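Local coordinates for formate dehydrogenase (Pyrobaculum aerophilum, PDB 1QP8), which binds NADPH and probably oxidises formate, as a member of the D-isomer specific 2-hydroxyacid dehydrogenase family, at the interface of chains A and B. Coordinates in Å, arbitrary orientation; residue numbers count along the deposited sequence, not the author numbering. Chains: chain A/B, Formate dehydrogenase.

The three contacts follow one another along the two-fold symmetric interface: the C-alpha centres of contacts 1 and 2 lie about 12 Å apart, those of contacts 2 and 3 about 14 Å, and those of contacts 1 and 3 about 26 Å. Contacts 1 and 2 share A:Thr258 and draw on helix 101-109 of chain B; contacts 2 and 3 both use helix 83-98. The lysine-glutamate bridge of contact 2 returns in contact 3 with the chains exchanged. Apolar packing thus gives way to charged pairs along a seam that probably holds the dimer together, an assembly familiar in this family.

Contact 1: the interface of chains A and B. Residues chain A 237, 243, 250, 257-259, 261; chain B 104-105, 108, 113-115.
B:Met108, modelled as selenomethionine, and A:Pro259 bury the most surface in this largely apolar patch, followed by A:Phe243. From helix 101-109 the B:Met108 chain leaves with CG anti to the carbonyl carbon (chi1 -67°) and bends again at chi2 and chi3, so that SE turns to A:Pro259 and the terminal methyl CE to A:Phe250. CE sits over one face of the A:Phe250 ring, toward the rim, 3.6 Å from CZ, while SE lies 3.8 Å from A:Pro259 CG. A:Phe250 in turn lays CE2 over one face of the A:Trp237 indole, a second shell behind the methyl. The indole NE1 is itself hydrogen-bonded within chain A to the A:Thr258 carbonyl O at 3.2 Å; the O lies in the indole plane, but NE1 stands above the carbonyl plane. A:Pro259 crosses B:Tyr104 at about a right angle, its CG 3.3 Å from ring atom CD2. Beside it, A:Val261 CG1 slides along the aliphatic part of B:Arg115, 3.4 Å from CG. At the other end A:Phe243 CB stands over the B:Tyr113 face, 3.9 Å from its centroid, the side chains passing in opposite directions. The patch wedges helix 101-109 and the following loop of one subunit against the other, and so probably helps to hold the dimer.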
loop_
_atom_site.group_PDB
_atom_site.type_symbol
_atom_site.label_atom_id
_atom_site.label_comp_id
_atom_site.label_asym_id
_atom_site.label_seq_id
_atom_site.Cartn_x
_atom_site.Cartn_y
_atom_site.Cartn_z
ATOM N N TRP A 237 -20.298 -0.521 3.697
ATOM C CA TRP A 237 -21.067 0.208 4.682
ATOM C C TRP A 237 -22.388 -0.385 5.101
ATOM O O TRP A 237 -22.974 -1.186 4.372
ATOM C CB TRP A 237 -21.294 1.620 4.163
ATOM C CG TRP A 237 -20.025 2.276 3.842
ATOM C CD1 TRP A 237 -19.302 2.167 2.680
ATOM C CD2 TRP A 237 -19.233 3.047 4.745
ATOM N NE1 TRP A 237 -18.098 2.823 2.817
ATOM C CE2 TRP A 237 -18.030 3.370 4.074
ATOM C CE3 TRP A 237 -19.420 3.495 6.060
ATOM C CZ2 TRP A 237 -17.020 4.116 4.678
ATOM C CZ3 TRP A 237 -18.414 4.240 6.657
ATOM C CH2 TRP A 237 -17.230 4.542 5.964
ATOM N N PHE A 243 -25.427 4.377 1.056
ATOM C CA PHE A 243 -24.334 5.294 1.419
ATOM C C PHE A 243 -24.843 6.536 2.116
ATOM O O PHE A 243 -24.428 6.840 3.238
ATOM C CB PHE A 243 -23.502 5.718 0.197
ATOM C CG PHE A 243 -22.825 4.579 -0.499
ATOM C CD1 PHE A 243 -23.079 4.321 -1.849
ATOM C CD2 PHE A 243 -21.983 3.732 0.191
ATOM C CE1 PHE A 243 -22.509 3.233 -2.487
ATOM C CE2 PHE A 243 -21.404 2.633 -0.443
ATOM C CZ PHE A 243 -21.666 2.383 -1.782
ATOM N N PHE A 250 -18.755 9.872 6.775
ATOM C CA PHE A 250 -17.943 10.562 5.784
ATOM C C PHE A 250 -17.542 11.990 6.172
ATOM O O PHE A 250 -16.539 12.520 5.678
ATOM C CB PHE A 250 -18.681 10.554 4.444
ATOM C CG PHE A 250 -19.246 9.203 4.083
ATOM C CD1 PHE A 250 -20.447 9.100 3.379
ATOM C CD2 PHE A 250 -18.618 8.034 4.509
ATOM C CE1 PHE A 250 -21.015 7.860 3.119
ATOM C CE2 PHE A 250 -19.179 6.796 4.254
ATOM C CZ PHE A 250 -20.387 6.702 3.557
ATOM N N ALA A 257 -13.385 6.661 3.203
ATOM C CA ALA A 257 -14.448 5.839 2.674
ATOM C C ALA A 257 -14.463 5.707 1.164
ATOM O O ALA A 257 -14.223 6.673 0.439
ATOM C CB ALA A 257 -15.753 6.385 3.146
ATOM N N THR A 258 -14.738 4.493 0.702
ATOM C CA THR A 258 -14.833 4.203 -0.719
ATOM C C THR A 258 -16.162 3.483 -0.911
ATOM O O THR A 258 -16.616 2.733 -0.038
ATOM C CB THR A 258 -13.649 3.348 -1.241
ATOM O OG1 THR A 258 -13.496 2.171 -0.441
ATOM C CG2 THR A 258 -12.375 4.158 -1.219
ATOM N N PRO A 259 -16.796 3.690 -2.070
ATOM C CA PRO A 259 -18.085 3.121 -2.439
ATOM C C PRO A 259 -18.174 1.659 -2.812
ATOM O O PRO A 259 -18.728 1.313 -3.857
ATOM C CB PRO A 259 -18.557 4.021 -3.578
ATOM C CG PRO A 259 -17.307 4.836 -3.994
ATOM C CD PRO A 259 -16.146 4.263 -3.253
ATOM N N VAL A 261 -15.956 -0.550 -3.870
ATOM C CA VAL A 261 -15.331 -0.780 -5.162
ATOM C C VAL A 261 -14.068 -1.624 -5.132
ATOM O O VAL A 261 -13.328 -1.662 -6.115
ATOM C CB VAL A 261 -14.974 0.541 -5.825
ATOM C CG1 VAL A 261 -16.241 1.207 -6.334
ATOM C CG2 VAL A 261 -14.249 1.440 -4.835
ATOM N N TYR B 104 -11.540 8.521 -4.527
ATOM C CA TYR B 104 -12.864 8.132 -4.060
ATOM C C TYR B 104 -13.187 8.686 -2.681
ATOM O O TYR B 104 -14.334 9.018 -2.409
ATOM C CB TYR B 104 -13.018 6.612 -4.048
ATOM C CG TYR B 104 -13.624 6.066 -5.325
ATOM C CD1 TYR B 104 -12.867 5.295 -6.206
ATOM C CD2 TYR B 104 -14.951 6.342 -5.659
ATOM C CE1 TYR B 104 -13.412 4.813 -7.384
ATOM C CE2 TYR B 104 -15.506 5.874 -6.829
ATOM C CZ TYR B 104 -14.734 5.107 -7.695
ATOM O OH TYR B 104 -15.280 4.644 -8.877
ATOM N N GLY B 105 -12.188 8.790 -1.811
ATOM C CA GLY B 105 -12.440 9.327 -0.491
ATOM C C GLY B 105 -12.954 10.752 -0.614
ATOM O O GLY B 105 -13.778 11.210 0.186
HETATM N N MSE B 108 -16.588 10.705 -1.857
HETATM C CA MSE B 108 -17.491 10.332 -0.771
HETATM C C MSE B 108 -17.779 11.546 0.095
HETATM O O MSE B 108 -18.925 11.834 0.436
HETATM C CB MSE B 108 -16.878 9.241 0.105
HETATM C CG MSE B 108 -16.719 7.910 -0.582
HETATM SE SE MSE B 108 -18.286 7.191 -1.126
HETATM C CE MSE B 108 -18.759 6.218 0.337
ATOM N N TYR B 113 -21.516 9.556 -4.710
ATOM C CA TYR B 113 -21.402 8.128 -4.409
ATOM C C TYR B 113 -21.359 7.272 -5.663
ATOM O O TYR B 113 -21.635 6.086 -5.624
ATOM C CB TYR B 113 -22.567 7.676 -3.531
ATOM C CG TYR B 113 -22.734 8.500 -2.275
ATOM C CD1 TYR B 113 -23.966 8.560 -1.622
ATOM C CD2 TYR B 113 -21.677 9.240 -1.755
ATOM C CE1 TYR B 113 -24.147 9.344 -0.479
ATOM C CE2 TYR B 113 -21.843 10.020 -0.622
ATOM C CZ TYR B 113 -23.085 10.070 0.018
ATOM O OH TYR B 113 -23.258 10.832 1.162
ATOM N N GLY B 114 -21.004 7.864 -6.787
ATOM C CA GLY B 114 -20.963 7.087 -8.002
ATOM C C GLY B 114 -19.721 6.233 -8.046
ATOM O O GLY B 114 -18.754 6.514 -7.345
ATOM N N ARG B 115 -19.762 5.178 -8.855
ATOM C CA ARG B 115 -18.629 4.283 -9.036
ATOM C C ARG B 115 -18.220 4.432 -10.487
ATOM O O ARG B 115 -18.078 3.452 -11.210
ATOM C CB ARG B 115 -19.017 2.826 -8.770
ATOM C CG ARG B 115 -19.254 2.494 -7.319
ATOM C CD ARG B 115 -19.685 1.047 -7.123
ATOM N NE ARG B 115 -21.041 0.978 -6.581
ATOM C CZ ARG B 115 -21.513 -0.029 -5.855
ATOM N NH1 ARG B 115 -20.737 -1.067 -5.577
ATOM N NH2 ARG B 115 -22.755 0.005 -5.393
#

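Contact 2: the interface of chains A and B. Residues chain A 88-89, 91-93, 96, 256, 258; chain B 95-96, 99, 101.
Helix 83-98 of chain A packs here against the end of the same helix in chain B and the start of helix 101-109, in a helix-to-helix dimer contact. B:Ile101 buries the most surface. Its CG1 is anti to the carbonyl carbon (chi1 -54°) and touches A:Ala92 CB at 3.5 Å; CD1 continues over one face of the A:Phe89 ring, 3.8 Å from the centroid and offset toward the rim. The other branch, CG2, turns to A:Val256, A:Leu93 and A:Ala96, 4.0 Å from A:Val256 CG1. The small A:Ala92 methyl also admits B:Leu95, whose CB lies 3.6 Å away from A:Ala92 CB. B:Lys99 packs CG on A:Ala92 CB at 3.6 Å and bends at chi2 and chi3 (-62° and -66°), which carries CE to within 3.8 Å of A:Phe89 CD1, the side chains crossing obliquely. Its NZ meets A:Glu88 OE1 at 2.6 Å, a salt bridge and hydrogen bond on the oxygen's anti lone pair. An alanine here, without the chain beyond CB, would probably loosen the contact by losing the bridge and the packing of CG and CE on A:Ala92 and A:Phe89. The A:Ala96 and B:Ala96 methyls meet where the paired helices come together, with strand 255-257 of chain A flanking B:Ile101.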
loop_
_atom_site.group_PDB
_atom_site.type_symbol
_atom_site.label_atom_id
_atom_site.label_comp_id
_atom_site.label_asym_id
_atom_site.label_seq_id
_atom_site.Cartn_x
_atom_site.Cartn_y
_atom_site.Cartn_z
ATOM N N GLU A 88 -5.331 -6.228 -2.663
ATOM C CA GLU A 88 -4.567 -5.000 -2.883
ATOM C C GLU A 88 -5.338 -3.767 -2.438
ATOM O O GLU A 88 -4.750 -2.789 -1.967
ATOM C CB GLU A 88 -4.180 -4.793 -4.358
ATOM C CG GLU A 88 -4.651 -5.826 -5.358
ATOM C CD GLU A 88 -4.268 -5.449 -6.795
ATOM O OE1 GLU A 88 -4.804 -4.446 -7.332
ATOM O OE2 GLU A 88 -3.425 -6.154 -7.388
ATOM N N PHE A 89 -6.655 -3.803 -2.589
ATOM C CA PHE A 89 -7.447 -2.658 -2.199
ATOM C C PHE A 89 -7.357 -2.418 -0.689
ATOM O O PHE A 89 -7.286 -1.273 -0.238
ATOM C CB PHE A 89 -8.909 -2.847 -2.619
ATOM C CG PHE A 89 -9.665 -1.562 -2.742
ATOM C CD1 PHE A 89 -9.520 -0.765 -3.865
ATOM C CD2 PHE A 89 -10.485 -1.120 -1.714
ATOM C CE1 PHE A 89 -10.187 0.472 -3.966
ATOM C CE2 PHE A 89 -11.156 0.106 -1.794
ATOM C CZ PHE A 89 -11.005 0.906 -2.924
ATOM N N LEU A 91 -4.875 -3.182 1.268
ATOM C CA LEU A 91 -3.569 -2.669 1.604
ATOM C C LEU A 91 -3.537 -1.181 1.349
ATOM O O LEU A 91 -3.013 -0.410 2.166
ATOM C CB LEU A 91 -2.499 -3.365 0.783
ATOM C CG LEU A 91 -2.320 -4.806 1.246
ATOM C CD1 LEU A 91 -1.556 -5.580 0.198
ATOM C CD2 LEU A 91 -1.602 -4.829 2.576
ATOM N N ALA A 92 -4.097 -0.770 0.215
ATOM C CA ALA A 92 -4.148 0.641 -0.144
ATOM C C ALA A 92 -4.957 1.353 0.919
ATOM O O ALA A 92 -4.554 2.388 1.441
ATOM C CB ALA A 92 -4.812 0.809 -1.497
ATOM N N LEU A 93 -6.107 0.781 1.241
ATOM C CA LEU A 93 -6.965 1.363 2.260
ATOM C C LEU A 93 -6.235 1.519 3.573
ATOM O O LEU A 93 -6.537 2.413 4.354
ATOM C CB LEU A 93 -8.209 0.511 2.498
ATOM C CG LEU A 93 -9.482 1.014 1.819
ATOM C CD1 LEU A 93 -10.671 0.189 2.303
ATOM C CD2 LEU A 93 -9.687 2.500 2.142
ATOM N N ALA A 96 -2.709 4.206 2.923
ATOM C CA ALA A 96 -3.019 5.605 2.630
ATOM C C ALA A 96 -3.114 6.422 3.902
ATOM O O ALA A 96 -2.472 7.465 4.025
ATOM C CB ALA A 96 -4.312 5.726 1.833
ATOM N N VAL A 256 -12.000 7.227 6.203
ATOM C CA VAL A 256 -11.646 7.170 4.796
ATOM C C VAL A 256 -12.707 6.244 4.262
ATOM O O VAL A 256 -12.913 5.156 4.798
ATOM C CB VAL A 256 -10.286 6.525 4.533
ATOM C CG1 VAL A 256 -10.157 6.235 3.039
ATOM C CG2 VAL A 256 -9.143 7.462 4.997
ATOM N N THR A 258 -14.738 4.493 0.702
ATOM C CA THR A 258 -14.833 4.203 -0.719
ATOM C C THR A 258 -16.162 3.483 -0.911
ATOM O O THR A 258 -16.616 2.733 -0.038
ATOM C CB THR A 258 -13.649 3.348 -1.241
ATOM O OG1 THR A 258 -13.496 2.171 -0.441
ATOM C CG2 THR A 258 -12.375 4.158 -1.219
ATOM N N LEU B 95 -0.005 3.019 -3.888
ATOM C CA LEU B 95 -1.368 2.528 -3.772
ATOM C C LEU B 95 -2.440 3.574 -3.476
ATOM O O LEU B 95 -3.569 3.430 -3.940
ATOM C CB LEU B 95 -1.444 1.430 -2.717
ATOM C CG LEU B 95 -0.394 0.327 -2.812
ATOM C CD1 LEU B 95 -0.792 -0.750 -1.833
ATOM C CD2 LEU B 95 -0.294 -0.242 -4.221
ATOM N N ALA B 96 -2.108 4.615 -2.714
ATOM C CA ALA B 96 -3.095 5.640 -2.377
ATOM C C ALA B 96 -3.758 6.187 -3.627
ATOM O O ALA B 96 -4.987 6.202 -3.727
ATOM C CB ALA B 96 -2.448 6.767 -1.592
ATOM N N LYS B 99 -4.869 2.757 -6.363
ATOM C CA LYS B 99 -6.138 2.089 -6.134
ATOM C C LYS B 99 -7.256 3.107 -5.974
ATOM O O LYS B 99 -8.361 2.772 -5.546
ATOM C CB LYS B 99 -6.062 1.166 -4.914
ATOM C CG LYS B 99 -5.013 0.058 -5.046
ATOM C CD LYS B 99 -5.280 -0.912 -6.203
ATOM C CE LYS B 99 -6.552 -1.712 -5.975
ATOM N NZ LYS B 99 -6.778 -2.778 -6.997
ATOM N N ILE B 101 -7.764 5.407 -3.852
ATOM C CA ILE B 101 -8.280 5.615 -2.506
ATOM C C ILE B 101 -8.504 7.112 -2.249
ATOM O O ILE B 101 -9.588 7.537 -1.835
ATOM C CB ILE B 101 -7.288 5.063 -1.437
ATOM C CG1 ILE B 101 -6.961 3.587 -1.727
ATOM C CG2 ILE B 101 -7.859 5.261 -0.027
ATOM C CD1 ILE B 101 -8.154 2.673 -1.806
#

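Contact 3: the interface of chains A and B. Residues chain A 99, 122-123, 146; chain B 84, 88, 91, 142.
B:Glu88 reaches across the interface from helix 83-98 as a chain extended beyond CG (chi2 -174°). Its CB runs beside the A:Lys99 methylene CE, 3.9 Å away, and CG lies 3.5 Å from A:Lys99 NZ, as the two side chains cross at about a right angle. CD, the carboxylate carbon, lies 3.8 Å from A:Ile122 CB. At the tip OE2 takes two donors: A:Lys99 NZ at 2.8 Å on the anti lone pair, in a salt bridge, and the backbone N of A:Ile122 at 2.7 Å on the syn lone pair, with 155° at the hydrogen. OE1 faces the next backbone amide, A:Gln123 N, in a weak hydrogen bond. Gripped from two sides, the carboxylate is fixed in rotation and is likely to stay ionised next to the lysine. One turn earlier on the same helix, B:Asp84 OD2 accepts from the A:Gln123 side-chain amide NE2 at 2.5 Å, met from above the carboxylate plane, with the amide and carboxylate planes 77° apart. A:Leu146 closes the apolar side: CD2 meets B:Leu91 CD1 tip to tip at 3.9 Å and B:Ile142 CD1 crosswise. The site thus docks the first turns of helix 83-98 of chain B, beside helix 135-145, onto chain A loops, including the one that follows its own helix 135-145.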
loop_
_atom_site.group_PDB
_atom_site.type_symbol
_atom_site.label_atom_id
_atom_site.label_comp_id
_atom_site.label_asym_id
_atom_site.label_seq_id
_atom_site.Cartn_x
_atom_site.Cartn_y
_atom_site.Cartn_z
ATOM N N LYS A 99 0.395 5.372 6.575
ATOM C CA LYS A 99 1.640 6.090 6.347
ATOM C C LYS A 99 1.389 7.597 6.244
ATOM O O LYS A 99 2.272 8.365 5.826
ATOM C CB LYS A 99 2.335 5.564 5.085
ATOM C CG LYS A 99 2.637 4.077 5.128
ATOM C CD LYS A 99 3.661 3.730 6.185
ATOM C CE LYS A 99 5.075 3.996 5.695
ATOM N NZ LYS A 99 6.092 3.832 6.785
ATOM N N ILE A 122 5.349 -0.017 9.703
ATOM C CA ILE A 122 4.583 -1.243 9.692
ATOM C C ILE A 122 5.466 -2.304 10.342
ATOM O O ILE A 122 5.009 -3.111 11.169
ATOM C CB ILE A 122 4.188 -1.608 8.237
ATOM C CG1 ILE A 122 2.902 -0.852 7.885
ATOM C CG2 ILE A 122 4.028 -3.121 8.065
ATOM C CD1 ILE A 122 2.389 -1.112 6.514
ATOM N N GLN A 123 6.745 -2.258 9.982
ATOM C CA GLN A 123 7.743 -3.172 10.514
ATOM C C GLN A 123 7.631 -3.261 12.040
ATOM O O GLN A 123 7.541 -2.242 12.730
ATOM C CB GLN A 123 9.133 -2.673 10.140
ATOM C CG GLN A 123 10.083 -3.749 9.691
ATOM C CD GLN A 123 11.446 -3.593 10.317
ATOM O OE1 GLN A 123 11.639 -3.925 11.487
ATOM N NE2 GLN A 123 12.399 -3.071 9.549
ATOM N N LEU A 146 6.089 -7.445 5.243
ATOM C CA LEU A 146 6.520 -6.062 5.411
ATOM C C LEU A 146 7.115 -5.890 6.802
ATOM O O LEU A 146 7.526 -4.790 7.197
ATOM C CB LEU A 146 5.339 -5.105 5.229
ATOM C CG LEU A 146 4.786 -4.882 3.821
ATOM C CD1 LEU A 146 3.626 -3.915 3.911
ATOM C CD2 LEU A 146 5.867 -4.333 2.895
ATOM N N ASP B 84 13.777 0.024 4.830
ATOM C CA ASP B 84 12.445 -0.449 5.154
ATOM C C ASP B 84 11.436 0.688 5.206
ATOM O O ASP B 84 10.440 0.674 4.487
ATOM C CB ASP B 84 12.458 -1.170 6.502
ATOM C CG ASP B 84 12.955 -2.596 6.396
ATOM O OD1 ASP B 84 13.950 -2.825 5.680
ATOM O OD2 ASP B 84 12.357 -3.488 7.034
ATOM N N GLU B 88 8.159 1.023 2.602
ATOM C CA GLU B 88 6.731 1.030 2.825
ATOM C C GLU B 88 6.092 2.375 2.475
ATOM O O GLU B 88 4.936 2.427 2.054
ATOM C CB GLU B 88 6.410 0.605 4.262
ATOM C CG GLU B 88 7.427 0.978 5.318
ATOM C CD GLU B 88 7.076 0.392 6.684
ATOM O OE1 GLU B 88 7.371 -0.802 6.933
ATOM O OE2 GLU B 88 6.485 1.125 7.509
ATOM N N LEU B 91 5.294 2.395 -1.216
ATOM C CA LEU B 91 4.152 1.563 -1.544
ATOM C C LEU B 91 2.882 2.337 -1.269
ATOM O O LEU B 91 1.955 2.321 -2.079
ATOM C CB LEU B 91 4.158 0.290 -0.708
ATOM C CG LEU B 91 5.260 -0.706 -1.055
ATOM C CD1 LEU B 91 5.358 -1.764 0.037
ATOM C CD2 LEU B 91 4.966 -1.338 -2.406
ATOM N N ILE B 142 7.987 -6.554 -3.230
ATOM C CA ILE B 142 6.577 -6.475 -2.865
ATOM C C ILE B 142 5.650 -6.362 -4.066
ATOM O O ILE B 142 4.629 -7.047 -4.136
ATOM C CB ILE B 142 6.320 -5.300 -1.923
ATOM C CG1 ILE B 142 7.065 -5.541 -0.610
ATOM C CG2 ILE B 142 4.820 -5.153 -1.661
ATOM C CD1 ILE B 142 6.709 -6.862 0.072
#